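Local coordinates for tRNA (cytosine(38)-C(5))-methyltransferase (Schizosaccharomyces pombe, PDB 6FDF), which methylates carbon 5 of cytosine 38 in the anticodon loop of tRNA(Asp), using S-adenosyl-L-methionine as the methyl donor, at residues I42-N47 with A58-I63; L14-G19 with C38-N43; S18-M23 with N47-L52. All blocks are in the same frame, centred on the assembly; numbering follows the deposited sequence.

Contact 1: I42-N47 with A58-I63. With SAH (S-adenosyl-L-homocysteine), chain E.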
loop_
_atom_site.group_PDB
_atom_site.type_symbol
_atom_site.label_atom_id
_atom_site.label_comp_id
_atom_site.label_asym_id
_atom_site.label_seq_id
_atom_site.Cartn_x
_atom_site.Cartn_y
_atom_site.Cartn_z
ATOM N N ILE A 42 4.720 -12.019 8.525
ATOM C CA ILE A 42 5.932 -12.694 8.980
ATOM C C ILE A 42 6.950 -11.721 9.559
ATOM O O ILE A 42 7.897 -12.154 10.234
ATOM C CB ILE A 42 6.521 -13.499 7.803
ATOM C CG1 ILE A 42 7.481 -14.580 8.296
ATOM C CG2 ILE A 42 7.198 -12.565 6.797
ATOM C CD1 ILE A 42 8.008 -15.458 7.184
ATOM N N ASN A 43 6.772 -10.420 9.338
ATOM C CA ASN A 43 7.738 -9.410 9.750
ATOM C C ASN A 43 7.394 -8.958 11.165
ATOM O O ASN A 43 6.381 -8.269 11.353
ATOM C CB ASN A 43 7.707 -8.231 8.777
ATOM C CG ASN A 43 8.733 -7.145 9.106
ATOM O OD1 ASN A 43 9.110 -6.940 10.254
ATOM N ND2 ASN A 43 9.181 -6.441 8.078
ATOM N N PRO A 44 8.185 -9.313 12.182
ATOM C CA PRO A 44 7.840 -8.882 13.549
ATOM C C PRO A 44 7.870 -7.372 13.747
ATOM O O PRO A 44 7.168 -6.867 14.632
ATOM C CB PRO A 44 8.890 -9.589 14.418
ATOM C CG PRO A 44 10.025 -9.871 13.494
ATOM C CD PRO A 44 9.426 -10.104 12.138
ATOM N N GLN A 45 8.648 -6.629 12.957
ATOM C CA GLN A 45 8.613 -5.173 13.079
ATOM C C GLN A 45 7.265 -4.619 12.630
ATOM O O GLN A 45 6.722 -3.706 13.261
ATOM C CB GLN A 45 9.759 -4.542 12.288
ATOM C CG GLN A 45 11.133 -4.871 12.854
ATOM C CD GLN A 45 12.246 -4.092 12.186
ATOM O OE1 GLN A 45 12.735 -3.099 12.729
ATOM N NE2 GLN A 45 12.651 -4.532 11.000
ATOM N N ALA A 46 6.716 -5.155 11.536
ATOM C CA ALA A 46 5.378 -4.756 11.106
ATOM C C ALA A 46 4.352 -5.088 12.180
ATOM O O ALA A 46 3.478 -4.272 12.502
ATOM C CB ALA A 46 5.017 -5.448 9.793
ATOM N N ASN A 47 4.437 -6.300 12.732
ATOM C CA ASN A 47 3.477 -6.736 13.743
ATOM C C ASN A 47 3.550 -5.865 14.989
ATOM O O ASN A 47 2.527 -5.602 15.635
ATOM C CB ASN A 47 3.738 -8.195 14.111
ATOM C CG ASN A 47 3.391 -9.144 12.994
ATOM O OD1 ASN A 47 2.684 -8.781 12.061
ATOM N ND2 ASN A 47 3.876 -10.375 13.089
ATOM N N ALA A 58 -2.206 -8.923 15.398
ATOM C CA ALA A 58 -1.267 -9.403 14.390
ATOM C C ALA A 58 -0.502 -10.599 14.938
ATOM O O ALA A 58 0.014 -10.551 16.061
ATOM C CB ALA A 58 -0.299 -8.297 13.975
ATOM N N LYS A 59 -0.431 -11.664 14.144
ATOM C CA LYS A 59 0.277 -12.880 14.517
ATOM C C LYS A 59 1.371 -13.216 13.514
ATOM O O LYS A 59 1.206 -13.027 12.303
ATOM C CB LYS A 59 -0.697 -14.064 14.606
ATOM C CG LYS A 59 -1.484 -14.146 15.902
ATOM C CD LYS A 59 -0.671 -14.808 17.007
ATOM C CE LYS A 59 -1.143 -14.368 18.385
ATOM N NZ LYS A 59 -0.021 -13.844 19.211
ATOM N N HIS A 60 2.497 -13.693 14.039
ATOM C CA HIS A 60 3.634 -14.107 13.228
ATOM C C HIS A 60 3.342 -15.485 12.646
ATOM O O HIS A 60 3.301 -16.478 13.380
ATOM C CB HIS A 60 4.910 -14.128 14.063
ATOM C CG HIS A 60 6.143 -14.413 13.266
ATOM N ND1 HIS A 60 6.484 -15.683 12.852
ATOM C CD2 HIS A 60 7.109 -13.591 12.791
ATOM C CE1 HIS A 60 7.613 -15.633 12.167
ATOM N NE2 HIS A 60 8.012 -14.375 12.114
ATOM N N MET A 61 3.166 -15.558 11.331
ATOM C CA MET A 61 2.869 -16.834 10.698
ATOM C C MET A 61 3.210 -16.749 9.217
ATOM O O MET A 61 2.951 -15.730 8.575
ATOM C CB MET A 61 1.398 -17.205 10.901
ATOM C CG MET A 61 0.913 -18.383 10.093
ATOM S SD MET A 61 -0.621 -19.059 10.753
ATOM C CE MET A 61 -1.180 -17.735 11.830
ATOM N N ASP A 62 3.799 -17.823 8.693
ATOM C CA ASP A 62 4.105 -17.937 7.271
ATOM C C ASP A 62 2.825 -18.327 6.541
ATOM O O ASP A 62 2.312 -19.437 6.723
ATOM C CB ASP A 62 5.213 -18.966 7.058
ATOM C CG ASP A 62 5.577 -19.163 5.593
ATOM O OD1 ASP A 62 5.011 -18.480 4.711
ATOM O OD2 ASP A 62 6.442 -20.023 5.325
ATOM N N ILE A 63 2.314 -17.423 5.699
ATOM C CA ILE A 63 1.056 -17.664 4.999
ATOM C C ILE A 63 1.124 -18.902 4.115
ATOM O O ILE A 63 0.095 -19.533 3.848
ATOM C CB ILE A 63 0.681 -16.381 4.223
ATOM C CG1 ILE A 63 0.173 -15.332 5.215
ATOM C CG2 ILE A 63 -0.356 -16.641 3.124
ATOM C CD1 ILE A 63 0.052 -13.934 4.660
HETATM N N SAH E . -0.474 -4.274 3.003
HETATM C CA SAH E . 0.390 -4.054 4.142
HETATM C CB SAH E . 1.848 -4.394 3.820
HETATM C CG SAH E . 1.950 -5.436 2.709
HETATM S SD SAH E . 3.591 -5.596 2.071
HETATM C C SAH E . 0.263 -2.640 4.613
HETATM O O SAH E . -0.581 -1.905 4.055
HETATM O OXT SAH E . 1.000 -2.272 5.552
HETATM C "C5'" SAH E . 3.616 -7.354 2.085
HETATM C "C4'" SAH E . 3.710 -7.846 3.529
HETATM O "O4'" SAH E . 3.550 -9.253 3.505
HETATM C "C3'" SAH E . 5.049 -7.535 4.196
HETATM O "O3'" SAH E . 4.829 -6.905 5.458
HETATM C "C2'" SAH E . 5.677 -8.908 4.446
HETATM O "O2'" SAH E . 6.332 -8.977 5.718
HETATM C "C1'" SAH E . 4.469 -9.836 4.412
HETATM N N9 SAH E . 4.751 -11.191 3.893
HETATM C C8 SAH E . 5.446 -11.519 2.785
HETATM N N7 SAH E . 5.491 -12.864 2.631
HETATM C C5 SAH E . 4.815 -13.427 3.651
HETATM C C6 SAH E . 4.478 -14.796 4.089
HETATM N N6 SAH E . 4.888 -15.870 3.379
HETATM N N1 SAH E . 3.749 -14.923 5.223
HETATM C C2 SAH E . 3.335 -13.859 5.935
HETATM N N3 SAH E . 3.605 -12.586 5.595
HETATM C C4 SAH E . 4.337 -12.314 4.484
#
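Ile42 and His60 bring the two backbones within 5.0 Å of each other, CA to CA, and Asn47 and Ala58 stand 5.5 Å apart by the same measure; no hydrogen bond joins the segments directly. His60 CG is anti to the backbone N (chi1 -174°), and the imidazole beyond it lies against the turn before helix 44-54, with Ile42 CA over one face and Pro44 CD at its edge. Its NE2 comes 2.9 Å from Ile42 O, at an angle too poor for a hydrogen bond, with Ile42 CG1 beside the ring at 3.9 Å from NE2. The Asn47 amide packs on the strand: OD1 is 3.6 Å from Ala58 CB, while ND2 donates to Asp41 O. Both segments hold the adenine of S-adenosylhomocysteine. Ile42 CG2 packs 3.7 Å from SAH C4. Ile63 N gives SAH N1 an almost straight bond of 2.9 Å (179°), and SAH N6 donates to Asp62 OD1 at 2.9 Å; Asp62 OD2 bonds to Ser64 OG. The contact closes the beta-alpha-beta unit of strand 34-41, helix 44-54 and strand 58-60, an outer strand of the sheet, while Ile63 packs on Ala104 and Ile108 of helix 103-111.

Contact 2: L14-G19 with C38-N43. With SAH (S-adenosyl-L-homocysteine), chain E.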
loop_
_atom_site.group_PDB
_atom_site.type_symbol
_atom_site.label_atom_id
_atom_site.label_comp_id
_atom_site.label_asym_id
_atom_site.label_seq_id
_atom_site.Cartn_x
_atom_site.Cartn_y
_atom_site.Cartn_z
ATOM N N LEU A 14 -10.308 -11.201 7.735
ATOM C CA LEU A 14 -8.966 -11.767 7.833
ATOM C C LEU A 14 -8.028 -10.896 7.006
ATOM O O LEU A 14 -8.248 -10.715 5.805
ATOM C CB LEU A 14 -8.948 -13.211 7.336
ATOM C CG LEU A 14 -7.596 -13.924 7.306
ATOM C CD1 LEU A 14 -7.041 -14.081 8.721
ATOM C CD2 LEU A 14 -7.734 -15.270 6.612
ATOM N N GLU A 15 -6.987 -10.370 7.639
ATOM C CA GLU A 15 -6.109 -9.374 7.021
ATOM C C GLU A 15 -4.747 -10.029 6.777
ATOM O O GLU A 15 -3.884 -10.041 7.654
ATOM C CB GLU A 15 -6.023 -8.141 7.926
ATOM C CG GLU A 15 -5.281 -6.945 7.366
ATOM C CD GLU A 15 -5.287 -5.775 8.335
ATOM O OE1 GLU A 15 -4.700 -4.723 8.000
ATOM O OE2 GLU A 15 -5.881 -5.906 9.434
ATOM N N LEU A 16 -4.571 -10.587 5.581
ATOM C CA LEU A 16 -3.356 -11.318 5.231
ATOM C C LEU A 16 -2.305 -10.371 4.664
ATOM O O LEU A 16 -2.635 -9.448 3.911
ATOM C CB LEU A 16 -3.674 -12.405 4.205
ATOM C CG LEU A 16 -4.691 -13.458 4.652
ATOM C CD1 LEU A 16 -5.155 -14.299 3.478
ATOM C CD2 LEU A 16 -4.081 -14.328 5.739
ATOM N N TYR A 17 -1.035 -10.635 4.989
ATOM C CA TYR A 17 0.072 -9.739 4.634
ATOM C C TYR A 17 -0.203 -8.339 5.194
ATOM O O TYR A 17 -0.216 -7.340 4.471
ATOM C CB TYR A 17 0.298 -9.666 3.112
ATOM C CG TYR A 17 0.360 -10.973 2.332
ATOM C CD1 TYR A 17 -0.794 -11.555 1.810
ATOM C CD2 TYR A 17 1.581 -11.589 2.062
ATOM C CE1 TYR A 17 -0.738 -12.726 1.068
ATOM C CE2 TYR A 17 1.645 -12.770 1.326
ATOM C CZ TYR A 17 0.481 -13.326 0.826
ATOM O OH TYR A 17 0.530 -14.470 0.071
ATOM N N SER A 18 -0.433 -8.292 6.510
ATOM C CA SER A 18 -1.060 -7.125 7.123
ATOM C C SER A 18 -0.134 -5.916 7.220
ATOM O O SER A 18 -0.622 -4.780 7.250
ATOM C CB SER A 18 -1.568 -7.480 8.517
ATOM O OG SER A 18 -0.642 -8.305 9.203
ATOM N N GLY A 19 1.178 -6.124 7.283
ATOM C CA GLY A 19 2.080 -4.980 7.369
ATOM C C GLY A 19 1.764 -4.131 8.589
ATOM O O GLY A 19 1.550 -4.647 9.690
ATOM N N CYS A 38 -7.936 -11.715 12.693
ATOM C CA CYS A 38 -6.505 -11.958 12.741
ATOM C C CYS A 38 -5.854 -11.142 11.639
ATOM O O CYS A 38 -6.426 -10.981 10.557
ATOM C CB CYS A 38 -6.166 -13.444 12.560
ATOM S SG CYS A 38 -4.459 -13.882 13.018
ATOM N N ALA A 39 -4.665 -10.634 11.929
ATOM C CA ALA A 39 -3.793 -10.011 10.943
ATOM C C ALA A 39 -2.523 -10.845 10.900
ATOM O O ALA A 39 -1.950 -11.147 11.948
ATOM C CB ALA A 39 -3.493 -8.560 11.313
ATOM N N ILE A 40 -2.110 -11.265 9.709
ATOM C CA ILE A 40 -0.999 -12.207 9.582
ATOM C C ILE A 40 0.132 -11.553 8.807
ATOM O O ILE A 40 -0.067 -11.090 7.676
ATOM C CB ILE A 40 -1.439 -13.509 8.899
ATOM C CG1 ILE A 40 -2.533 -14.188 9.726
ATOM C CG2 ILE A 40 -0.251 -14.440 8.745
ATOM C CD1 ILE A 40 -2.954 -15.535 9.189
ATOM N N ASP A 41 1.320 -11.536 9.407
ATOM C CA ASP A 41 2.517 -11.051 8.737
ATOM C C ASP A 41 3.716 -11.747 9.359
ATOM O O ASP A 41 3.739 -12.023 10.562
ATOM C CB ASP A 41 2.646 -9.522 8.841
ATOM C CG ASP A 41 3.553 -8.932 7.769
ATOM O OD1 ASP A 41 4.756 -9.271 7.751
ATOM O OD2 ASP A 41 3.055 -8.132 6.942
ATOM N N ILE A 42 4.720 -12.019 8.525
ATOM C CA ILE A 42 5.932 -12.694 8.980
ATOM C C ILE A 42 6.950 -11.721 9.559
ATOM O O ILE A 42 7.897 -12.154 10.234
ATOM C CB ILE A 42 6.521 -13.499 7.803
ATOM C CG1 ILE A 42 7.481 -14.580 8.296
ATOM C CG2 ILE A 42 7.198 -12.565 6.797
ATOM C CD1 ILE A 42 8.008 -15.458 7.184
ATOM N N ASN A 43 6.772 -10.420 9.338
ATOM C CA ASN A 43 7.738 -9.410 9.750
ATOM C C ASN A 43 7.394 -8.958 11.165
ATOM O O ASN A 43 6.381 -8.269 11.353
ATOM C CB ASN A 43 7.707 -8.231 8.777
ATOM C CG ASN A 43 8.733 -7.145 9.106
ATOM O OD1 ASN A 43 9.110 -6.940 10.254
ATOM N ND2 ASN A 43 9.181 -6.441 8.078
HETATM N N SAH E . -0.474 -4.274 3.003
HETATM C CA SAH E . 0.390 -4.054 4.142
HETATM C CB SAH E . 1.848 -4.394 3.820
HETATM C CG SAH E . 1.950 -5.436 2.709
HETATM S SD SAH E . 3.591 -5.596 2.071
HETATM C C SAH E . 0.263 -2.640 4.613
HETATM O O SAH E . -0.581 -1.905 4.055
HETATM O OXT SAH E . 1.000 -2.272 5.552
HETATM C "C5'" SAH E . 3.616 -7.354 2.085
HETATM C "C4'" SAH E . 3.710 -7.846 3.529
HETATM O "O4'" SAH E . 3.550 -9.253 3.505
HETATM C "C3'" SAH E . 5.049 -7.535 4.196
HETATM O "O3'" SAH E . 4.829 -6.905 5.458
HETATM C "C2'" SAH E . 5.677 -8.908 4.446
HETATM O "O2'" SAH E . 6.332 -8.977 5.718
HETATM C "C1'" SAH E . 4.469 -9.836 4.412
HETATM N N9 SAH E . 4.751 -11.191 3.893
HETATM C C8 SAH E . 5.446 -11.519 2.785
HETATM N N7 SAH E . 5.491 -12.864 2.631
HETATM C C5 SAH E . 4.815 -13.427 3.651
HETATM C C6 SAH E . 4.478 -14.796 4.089
HETATM N N6 SAH E . 4.888 -15.870 3.379
HETATM N N1 SAH E . 3.749 -14.923 5.223
HETATM C C2 SAH E . 3.335 -13.859 5.935
HETATM N N3 SAH E . 3.605 -12.586 5.595
HETATM C C4 SAH E . 4.337 -12.314 4.484
#
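Leu16 and Ile40, like Glu15 and Ala39, are paired on neighbouring parallel strands whose axes run 4.8 Å apart at 10°, bonded from Glu15 N to Cys38 O and from Ile40 N to Glu15 O. On the Leu16 face, Leu16 CD2 and Ile40 CD1 meet at 3.8 Å, the side chains side by side. On the other face Ser18 CB rests on Ala39 CB, and the Glu15 chain ends in a hydrogen bond between OE2 and Tyr50 OH, while OE1 accepts from His24 N. Near the strand ends, chi1 of -159° sets Asp41 CG anti to the backbone N, and the carboxylate beyond it meets the ribose. OD1 takes SAH O2' at 2.6 Å and OD2 takes SAH O3' at 2.6 Å. Each oxygen has a second donor: Asn43 N meets the anti lone pair of OD1 in an Asx turn, and Gly19 N reaches OD2 at 2.8 Å, 28° out of the carboxylate plane. An alanine in place of Asp41 would probably leave both ribose hydroxyls and both backbone N-H groups without their acceptor. Tyr17 presents its ring edge to SAH O4'. An acidic residue at or near the end of the second strand, gripping the ribose diol, is characteristic of class I methyltransferases.

Contact 3: S18-M23 with N47-L52. With SAH (S-adenosyl-L-homocysteine), chain E.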
loop_
_atom_site.group_PDB
_atom_site.type_symbol
_atom_site.label_atom_id
_atom_site.label_comp_id
_atom_site.label_asym_id
_atom_site.label_seq_id
_atom_site.Cartn_x
_atom_site.Cartn_y
_atom_site.Cartn_z
ATOM N N SER A 18 -0.433 -8.292 6.510
ATOM C CA SER A 18 -1.060 -7.125 7.123
ATOM C C SER A 18 -0.134 -5.916 7.220
ATOM O O SER A 18 -0.622 -4.780 7.250
ATOM C CB SER A 18 -1.568 -7.480 8.517
ATOM O OG SER A 18 -0.642 -8.305 9.203
ATOM N N GLY A 19 1.178 -6.124 7.283
ATOM C CA GLY A 19 2.080 -4.980 7.369
ATOM C C GLY A 19 1.764 -4.131 8.589
ATOM O O GLY A 19 1.550 -4.647 9.690
ATOM N N ILE A 20 1.697 -2.811 8.401
ATOM C CA ILE A 20 1.370 -1.937 9.523
ATOM C C ILE A 20 -0.129 -1.658 9.560
ATOM O O ILE A 20 -0.588 -0.778 10.296
ATOM C CB ILE A 20 2.172 -0.624 9.476
ATOM C CG1 ILE A 20 1.848 0.161 8.201
ATOM C CG2 ILE A 20 3.665 -0.899 9.591
ATOM C CD1 ILE A 20 2.537 1.512 8.127
ATOM N N GLY A 21 -0.910 -2.429 8.809
ATOM C CA GLY A 21 -2.353 -2.349 8.935
ATOM C C GLY A 21 -3.046 -1.339 8.050
ATOM O O GLY A 21 -4.104 -0.820 8.437
ATOM N N GLY A 22 -2.487 -1.043 6.874
ATOM C CA GLY A 22 -3.179 -0.170 5.939
ATOM C C GLY A 22 -4.613 -0.597 5.685
ATOM O O GLY A 22 -5.515 0.242 5.641
ATOM N N MET A 23 -4.845 -1.909 5.518
ATOM C CA MET A 23 -6.203 -2.393 5.256
ATOM C C MET A 23 -7.135 -2.096 6.423
ATOM O O MET A 23 -8.297 -1.722 6.221
ATOM C CB MET A 23 -6.198 -3.899 4.968
ATOM C CG MET A 23 -5.489 -4.343 3.699
ATOM S SD MET A 23 -6.379 -3.818 2.213
ATOM C CE MET A 23 -5.387 -4.610 0.952
ATOM N N ASN A 47 4.437 -6.300 12.732
ATOM C CA ASN A 47 3.477 -6.736 13.743
ATOM C C ASN A 47 3.550 -5.865 14.989
ATOM O O ASN A 47 2.527 -5.602 15.635
ATOM C CB ASN A 47 3.738 -8.195 14.111
ATOM C CG ASN A 47 3.391 -9.144 12.994
ATOM O OD1 ASN A 47 2.684 -8.781 12.061
ATOM N ND2 ASN A 47 3.876 -10.375 13.089
ATOM N N GLU A 48 4.758 -5.436 15.360
ATOM C CA GLU A 48 4.915 -4.542 16.503
ATOM C C GLU A 48 4.167 -3.231 16.281
ATOM O O GLU A 48 3.431 -2.770 17.165
ATOM C CB GLU A 48 6.400 -4.287 16.769
ATOM C CG GLU A 48 6.675 -3.415 17.978
ATOM C CD GLU A 48 8.158 -3.302 18.285
ATOM O OE1 GLU A 48 8.539 -2.408 19.067
ATOM O OE2 GLU A 48 8.943 -4.106 17.737
ATOM N N ILE A 49 4.343 -2.615 15.105
ATOM C CA ILE A 49 3.593 -1.403 14.778
ATOM C C ILE A 49 2.103 -1.701 14.682
ATOM O O ILE A 49 1.272 -0.934 15.185
ATOM C CB ILE A 49 4.128 -0.775 13.474
ATOM C CG1 ILE A 49 5.612 -0.423 13.618
ATOM C CG2 ILE A 49 3.299 0.442 13.067
ATOM C CD1 ILE A 49 5.882 0.581 14.712
ATOM N N TYR A 50 1.736 -2.830 14.070
ATOM C CA TYR A 50 0.317 -3.155 13.931
ATOM C C TYR A 50 -0.352 -3.212 15.299
ATOM O O TYR A 50 -1.391 -2.582 15.533
ATOM C CB TYR A 50 0.123 -4.479 13.176
ATOM C CG TYR A 50 -1.332 -4.734 12.813
ATOM C CD1 TYR A 50 -2.270 -5.081 13.790
ATOM C CD2 TYR A 50 -1.774 -4.612 11.503
ATOM C CE1 TYR A 50 -3.606 -5.288 13.465
ATOM C CE2 TYR A 50 -3.103 -4.831 11.167
ATOM C CZ TYR A 50 -4.013 -5.160 12.154
ATOM O OH TYR A 50 -5.333 -5.371 11.819
ATOM N N ASN A 51 0.238 -3.974 16.220
ATOM C CA ASN A 51 -0.407 -4.218 17.505
ATOM C C ASN A 51 -0.418 -2.970 18.376
ATOM O O ASN A 51 -1.349 -2.777 19.167
ATOM C CB ASN A 51 0.292 -5.379 18.207
ATOM C CG ASN A 51 0.016 -6.704 17.525
ATOM O OD1 ASN A 51 -1.054 -6.903 16.956
ATOM N ND2 ASN A 51 0.983 -7.616 17.572
ATOM N N LEU A 52 0.612 -2.127 18.258
ATOM C CA LEU A 52 0.652 -0.890 19.026
ATOM C C LEU A 52 -0.479 0.052 18.634
ATOM O O LEU A 52 -1.010 0.775 19.487
ATOM C CB LEU A 52 2.003 -0.204 18.829
ATOM C CG LEU A 52 2.147 1.198 19.421
ATOM C CD1 LEU A 52 2.030 1.153 20.937
ATOM C CD2 LEU A 52 3.460 1.835 18.992
HETATM N N SAH E . -0.474 -4.274 3.003
HETATM C CA SAH E . 0.390 -4.054 4.142
HETATM C CB SAH E . 1.848 -4.394 3.820
HETATM C CG SAH E . 1.950 -5.436 2.709
HETATM S SD SAH E . 3.591 -5.596 2.071
HETATM C C SAH E . 0.263 -2.640 4.613
HETATM O O SAH E . -0.581 -1.905 4.055
HETATM O OXT SAH E . 1.000 -2.272 5.552
HETATM C "C5'" SAH E . 3.616 -7.354 2.085
HETATM C "C4'" SAH E . 3.710 -7.846 3.529
HETATM O "O4'" SAH E . 3.550 -9.253 3.505
HETATM C "C3'" SAH E . 5.049 -7.535 4.196
HETATM O "O3'" SAH E . 4.829 -6.905 5.458
HETATM C "C2'" SAH E . 5.677 -8.908 4.446
HETATM O "O2'" SAH E . 6.332 -8.977 5.718
HETATM C "C1'" SAH E . 4.469 -9.836 4.412
HETATM N N9 SAH E . 4.751 -11.191 3.893
HETATM C C8 SAH E . 5.446 -11.519 2.785
HETATM N N7 SAH E . 5.491 -12.864 2.631
HETATM C C5 SAH E . 4.815 -13.427 3.651
HETATM C C6 SAH E . 4.478 -14.796 4.089
HETATM N N6 SAH E . 4.888 -15.870 3.379
HETATM N N1 SAH E . 3.749 -14.923 5.223
HETATM C C2 SAH E . 3.335 -13.859 5.935
HETATM N N3 SAH E . 3.605 -12.586 5.595
HETATM C C4 SAH E . 4.337 -12.314 4.484
HETATM O O HOH W 1 0.884 -6.963 10.969
#
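The glycine-rich loop that follows the first strand of the methyltransferase fold, running from Ser18 to Gly22, packs here against helix 44-54, chiefly through Tyr50 and Ile49. The Tyr50 ring lies close beside the loop backbone: CE2 is 3.4 Å from Gly21 CA, and CD2 is nearly as close to it. Tyr50 CG is anti to the backbone N (chi1 -171°), which sets CG on the loop side, and Gly19 O stands at the ring edge near its plane. A side chain on Gly21 would run into Tyr50 CE2, and the backbone torsions of Gly21 would press a CB against the preceding carbonyl. The phenol OH, besides its bond to Glu15, is hydrogen-bonded to His24 ND1. Ile20 and Ile49 lie side by side and point the same way, CG2 to CG2 at 3.7 Å; Leu311 and Leu312 of helix 305-313 also pack on Ile20. A water bridges three polar atoms of the two segments. It accepts from Ser18 OG at 2.7 Å and donates to Gly19 O at 2.7 Å and to Asn47 OD1 at 2.8 Å. The loop is also tied to itself by Gly21 N to Ser18 O at 2.8 Å. Ile20 N donates to SAH OXT at 3.0 Å (141°). At Gly19 and Gly22 a CB would clash with the carboxylate of SAH. A tight turn with a backbone N-H facing the amino-acid end of the cofactor, leading into the first helix, is the glycine-rich cofactor loop of class I methyltransferases.

The three contacts meet S-adenosylhomocysteine one after another along its length: contact 1 holds the adenine, contact 2 the ribose and contact 3 the carboxylate. Contacts 1 and 2 have centres about 6 Å apart and share Ile42 and Asn43; Lys59 N lies 2.7 Å from Ala39 O, extending the sheet outward. Contacts 2 and 3, about 8 Å between centres, share Ser18 and Gly19, and are joined by the bond between Glu15 OE2 and Tyr50 OH, 2.5 Å long. Contacts 1 and 3, with centres about 9 Å apart, both use helix 44-54 and share Asn47. The predicted active-site Cys85 is about 6 Å from Tyr17 of contact 2, side chain to side chain.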